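Local coordinates for packaging enzyme P4 (Pseudomonas phage phi13, PDB 4BLP), which probably acts as a hexameric, RecA-like NTPase and helicase that uses nucleotide hydrolysis to package viral RNA into the capsid, at residues Ser92-Pro95 / Ser96-Phe99. Numbering follows the deposited sequence.
Sequences SDDP and STWF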
loop_
_atom_site.group_PDB
_atom_site.type_symbol
_atom_site.label_atom_id
_atom_site.label_comp_id
_atom_site.label_asym_id
_atom_site.label_seq_id
_atom_site.Cartn_x
_atom_site.Cartn_y
_atom_site.Cartn_z
ATOM N N SER D 92 11.006 -15.456 -45.746
ATOM C CA SER D 92 10.086 -14.422 -46.253
ATOM C C SER D 92 10.732 -13.492 -47.239
ATOM O O SER D 92 11.800 -12.962 -46.981
ATOM C CB SER D 92 9.494 -13.595 -45.102
ATOM O OG SER D 92 8.518 -12.736 -45.698
ATOM N N ASP D 93 10.046 -13.249 -48.342
ATOM C CA ASP D 93 10.497 -12.300 -49.353
ATOM C C ASP D 93 10.079 -10.890 -48.973
ATOM O O ASP D 93 10.534 -9.943 -49.609
ATOM C CB ASP D 93 9.985 -12.697 -50.732
ATOM C CG ASP D 93 10.798 -13.846 -51.296
ATOM O OD1 ASP D 93 12.011 -13.929 -50.980
ATOM O OD2 ASP D 93 10.215 -14.691 -51.984
ATOM N N ASP D 94 9.265 -10.735 -47.904
ATOM C CA ASP D 94 8.840 -9.407 -47.482
ATOM C C ASP D 94 8.690 -9.380 -45.956
ATOM O O ASP D 94 7.584 -9.513 -45.436
ATOM C CB ASP D 94 7.555 -9.013 -48.250
ATOM C CG ASP D 94 7.060 -7.587 -48.022
ATOM O OD1 ASP D 94 7.626 -6.889 -47.157
ATOM O OD2 ASP D 94 6.015 -7.223 -48.598
ATOM N N PRO D 95 9.787 -9.125 -45.210
ATOM C CA PRO D 95 9.715 -9.113 -43.735
ATOM C C PRO D 95 8.727 -8.107 -43.133
ATOM O O PRO D 95 8.058 -8.440 -42.163
ATOM C CB PRO D 95 11.154 -8.761 -43.299
ATOM C CG PRO D 95 11.986 -9.104 -44.429
ATOM C CD PRO D 95 11.182 -8.942 -45.682
ATOM N N SER D 96 8.590 -6.891 -43.694
ATOM C CA SER D 96 7.627 -5.914 -43.105
ATOM C C SER D 96 6.164 -6.459 -43.111
ATOM O O SER D 96 5.459 -6.403 -42.112
ATOM C CB SER D 96 7.665 -4.584 -43.867
ATOM O OG SER D 96 8.962 -4.204 -44.306
ATOM N N THR D 97 5.766 -7.017 -44.255
ATOM C CA THR D 97 4.435 -7.619 -44.449
ATOM C C THR D 97 4.369 -8.866 -43.586
ATOM O O THR D 97 3.327 -9.137 -43.003
ATOM C CB THR D 97 4.170 -7.926 -45.932
ATOM O OG1 THR D 97 4.204 -6.701 -46.669
ATOM C CG2 THR D 97 2.807 -8.631 -46.181
ATOM N N TRP D 98 5.526 -9.587 -43.448
ATOM C CA TRP D 98 5.529 -10.807 -42.616
ATOM C C TRP D 98 5.029 -10.516 -41.192
ATOM O O TRP D 98 4.167 -11.251 -40.679
ATOM C CB TRP D 98 6.922 -11.498 -42.600
ATOM C CG TRP D 98 6.882 -12.847 -41.943
ATOM C CD1 TRP D 98 6.624 -14.050 -42.540
ATOM C CD2 TRP D 98 6.988 -13.108 -40.534
ATOM N NE1 TRP D 98 6.639 -15.061 -41.589
ATOM C CE2 TRP D 98 6.856 -14.502 -40.350
ATOM C CE3 TRP D 98 7.286 -12.306 -39.419
ATOM C CZ2 TRP D 98 6.933 -15.102 -39.083
ATOM C CZ3 TRP D 98 7.394 -12.904 -38.167
ATOM C CH2 TRP D 98 7.192 -14.284 -38.008
ATOM N N PHE D 99 5.555 -9.454 -40.543
ATOM C CA PHE D 99 5.133 -9.162 -39.192
ATOM C C PHE D 99 3.636 -8.803 -39.108
ATOM O O PHE D 99 2.946 -9.270 -38.210
ATOM C CB PHE D 99 5.983 -8.022 -38.606
ATOM C CG PHE D 99 7.290 -8.592 -38.118
ATOM C CD1 PHE D 99 7.354 -9.277 -36.906
ATOM C CD2 PHE D 99 8.433 -8.527 -38.910
ATOM C CE1 PHE D 99 8.550 -9.859 -36.474
ATOM C CE2 PHE D 99 9.636 -9.106 -38.474
ATOM C CZ PHE D 99 9.670 -9.787 -37.264
#
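Asp94 and Thr97 meet through their side chains at the start of helix 95-101, where Asp94 is the N-cap and Pro95 the first helical residue. The carboxylate divides its work. OD2 accepts from the Thr97 hydroxyl OG1 at 2.7 Å, a bond that arrives from above the carboxylate plane, 52° out of it, whereas OD1 takes a straight but weak capping bond from Thr97 N at 3.4 Å. With CG anti to the backbone N (chi1 -174°), the Asp94 carboxylate is carried over the first turn, where both donors lie. Backbone bonds begin the helix itself: Trp98 N donates to Asp94 O at 2.9 Å and Phe99 N to Pro95 O at 3.1 Å. Just before the cap, Ser92 OG accepts from Asp94 N, two residues on, at 3.1 Å, an ST turn that ties down the approach to the cap. Within the turn nonpolar contact is slight, with Ser92 CB 3.9 Å from Trp98 CD1. The buried side chains of Trp98 and Phe99 also pack against Leu89 of helix 79-91 and against helix 193-205. The cap thus holds the first turn of helix 95-101, with Asp94 and Thr97 both exposed, and the negative carboxylate at the helix N-terminus probably interacts favourably with the helix dipole.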